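Local coordinates for protein SusD homolog (Bacteroides thetaiotaomicron VPI-5482, PDB 3IV0) that probably binds glycans at the outer membrane, as SusD-family proteins do, though its ligand is not known, at residues Leu133-Phe136 with Phe137-Arg140. Residues are numbered along the deposited sequence; the frame is centred on the assembly and turned at random.
Sequences LSYF and FIVR
F136 and R140 meet one turn apart on helix 117-142, the arginine chain passing over one face of the phenyl ring. R140 CG lies 4.0 Å from the ring centroid and 19° off the normal, the geometry of a CH-pi contact, while CD comes within 3.5 Å of F136 CZ. F136 CE2 sits over one face of the guanidinium, 3.8 Å from R140 NE and 3.9 Å from R140 NH1, the two planes 37° apart. With CG anti to the backbone N (chi1 178°), F136 lays its ring beside the following turn, where R140 can cover it. R140 NH2 stands 3.4 Å above the plane of the F137 ring, offset toward its rim. Apolar contacts are lighter: L133 CD1 touches F137 CE1 at 3.7 Å, the two side chains running alongside, and Y135 CD1 meets I138 CD1 at 4.1 Å. Four i-to-i+4 backbone hydrogen bonds define regular alpha-helix, from F137 N to L133 O (2.9 Å) through R140 N to F136 O. Around them, W215 of helix 202-219 meets the F136 ring edge-to-face. Replacing F136 by alanine would probably cost the R140 methylenes their aromatic platform, leaving the guanidinium freer to turn. Two phenyl rings and a cation-pi contact with Y431 thus keep this buried arginine among aromatic groups.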
ATOM      1  N   LEU A 133       6.910  -0.583  -8.816  1.00  9.04           N
ATOM      2  CA  LEU A 133       6.046  -0.172  -7.721  1.00  8.76           C
ATOM      3  C   LEU A 133       5.275   1.091  -8.054  1.00 10.14           C
ATOM      4  O   LEU A 133       4.096   1.222  -7.772  1.00  9.48           O
ATOM      5  CB  LEU A 133       6.852   0.030  -6.435  1.00 10.10           C
ATOM      6  CG  LEU A 133       6.041   0.280  -5.181  1.00  8.89           C
ATOM      7  CD1 LEU A 133       5.194  -0.933  -4.771  1.00 10.02           C
ATOM      8  CD2 LEU A 133       6.997   0.608  -4.037  1.00 12.72           C
ATOM      9  N   SER A 134       5.954   2.036  -8.709  1.00  9.75           N
ATOM     10  CA  SER A 134       5.323   3.296  -9.111  1.00  9.17           C
ATOM     11  C   SER A 134       4.247   3.024 -10.147  1.00  8.89           C
ATOM     12  O   SER A 134       3.134   3.569 -10.020  1.00  9.39           O
ATOM     13  CB  SER A 134       6.369   4.271  -9.652  1.00 10.61           C
ATOM     14  OG  SER A 134       7.304   4.630  -8.639  1.00 11.20           O
ATOM     15  N   TYR A 135       4.560   2.231 -11.184  1.00  8.73           N
ATOM     16  CA  TYR A 135       3.552   1.886 -12.171  1.00  7.74           C
ATOM     17  C   TYR A 135       2.373   1.182 -11.507  1.00  9.59           C
ATOM     18  O   TYR A 135       1.205   1.463 -11.818  1.00  8.73           O
ATOM     19  CB  TYR A 135       4.118   0.988 -13.294  1.00  8.79           C
ATOM     20  CG  TYR A 135       4.705   1.810 -14.432  1.00  9.33           C
ATOM     21  CD1 TYR A 135       3.911   2.672 -15.144  1.00 10.61           C
ATOM     22  CD2 TYR A 135       6.029   1.703 -14.780  1.00  9.83           C
ATOM     23  CE1 TYR A 135       4.423   3.436 -16.179  1.00 10.79           C
ATOM     24  CE2 TYR A 135       6.554   2.469 -15.813  1.00 11.13           C
ATOM     25  CZ  TYR A 135       5.748   3.340 -16.479  1.00 10.56           C
ATOM     26  OH  TYR A 135       6.237   4.132 -17.529  1.00 11.53           O
ATOM     27  N   PHE A 136       2.636   0.245 -10.607  1.00  8.08           N
ATOM     28  CA  PHE A 136       1.552  -0.433  -9.901  1.00  9.30           C
ATOM     29  C   PHE A 136       0.697   0.543  -9.141  1.00  8.48           C
ATOM     30  O   PHE A 136      -0.536   0.470  -9.232  1.00  8.88           O
ATOM     31  CB  PHE A 136       2.092  -1.490  -8.975  1.00  9.24           C
ATOM     32  CG  PHE A 136       1.035  -2.207  -8.173  1.00  8.64           C
ATOM     33  CD1 PHE A 136       0.051  -2.944  -8.807  1.00  9.67           C
ATOM     34  CD2 PHE A 136       1.071  -2.198  -6.801  1.00 10.14           C
ATOM     35  CE1 PHE A 136      -0.894  -3.653  -8.066  1.00 10.62           C
ATOM     36  CE2 PHE A 136       0.093  -2.899  -6.048  1.00  9.29           C
ATOM     37  CZ  PHE A 136      -0.881  -3.615  -6.716  1.00 10.08           C
ATOM     38  N   PHE A 137       1.302   1.467  -8.411  1.00  8.22           N
ATOM     39  CA  PHE A 137       0.516   2.423  -7.641  1.00  8.62           C
ATOM     40  C   PHE A 137      -0.347   3.298  -8.529  1.00  8.68           C
ATOM     41  O   PHE A 137      -1.508   3.634  -8.178  1.00  9.29           O
ATOM     42  CB  PHE A 137       1.445   3.291  -6.776  1.00  8.39           C
ATOM     43  CG  PHE A 137       1.648   2.754  -5.378  1.00  9.19           C
ATOM     44  CD1 PHE A 137       1.958   1.434  -5.155  1.00 10.15           C
ATOM     45  CD2 PHE A 137       1.516   3.593  -4.292  1.00 10.95           C
ATOM     46  CE1 PHE A 137       2.114   0.965  -3.868  1.00 11.68           C
ATOM     47  CE2 PHE A 137       1.665   3.127  -3.001  1.00 10.48           C
ATOM     48  CZ  PHE A 137       1.978   1.803  -2.802  1.00 10.13           C
ATOM     49  N   ILE A 138       0.155   3.725  -9.684  1.00  9.02           N
ATOM     50  CA  ILE A 138      -0.664   4.568 -10.540  1.00  9.98           C
ATOM     51  C   ILE A 138      -1.721   3.778 -11.317  1.00  8.27           C
ATOM     52  O   ILE A 138      -2.786   4.310 -11.621  1.00  9.48           O
ATOM     53  CB  ILE A 138       0.152   5.504 -11.456  1.00  8.75           C
ATOM     54  CG1 ILE A 138       1.099   4.790 -12.414  1.00  9.40           C
ATOM     55  CG2 ILE A 138       0.882   6.533 -10.597  1.00 10.33           C
ATOM     56  CD1 ILE A 138       1.767   5.725 -13.459  1.00 10.45           C
ATOM     57  N   VAL A 139      -1.460   2.519 -11.640  1.00  8.43           N
ATOM     58  CA  VAL A 139      -2.518   1.685 -12.228  1.00  8.66           C
ATOM     59  C   VAL A 139      -3.648   1.530 -11.222  1.00  9.06           C
ATOM     60  O   VAL A 139      -4.853   1.654 -11.566  1.00  9.25           O
ATOM     61  CB  VAL A 139      -1.989   0.315 -12.653  1.00  8.17           C
ATOM     62  CG1 VAL A 139      -3.159  -0.647 -12.912  1.00 10.08           C
ATOM     63  CG2 VAL A 139      -1.130   0.475 -13.932  1.00 11.31           C
ATOM     64  N   ARG A 140      -3.330   1.219  -9.974  1.00  8.21           N
ATOM     65  CA  ARG A 140      -4.376   1.044  -8.982  1.00  8.75           C
ATOM     66  C   ARG A 140      -5.214   2.295  -8.825  1.00  9.78           C
ATOM     67  O   ARG A 140      -6.429   2.205  -8.525  1.00  9.88           O
ATOM     68  CB  ARG A 140      -3.826   0.677  -7.604  1.00  8.60           C
ATOM     69  CG  ARG A 140      -3.156  -0.648  -7.453  1.00  8.61           C
ATOM     70  CD  ARG A 140      -3.029  -1.005  -5.994  1.00  9.79           C
ATOM     71  NE  ARG A 140      -2.278   0.002  -5.253  1.00  8.00           N
ATOM     72  CZ  ARG A 140      -1.928  -0.141  -3.975  1.00 10.36           C
ATOM     73  NH1 ARG A 140      -2.128  -1.293  -3.330  1.00 10.41           N
ATOM     74  NH2 ARG A 140      -1.324   0.840  -3.341  1.00  9.07           N
TER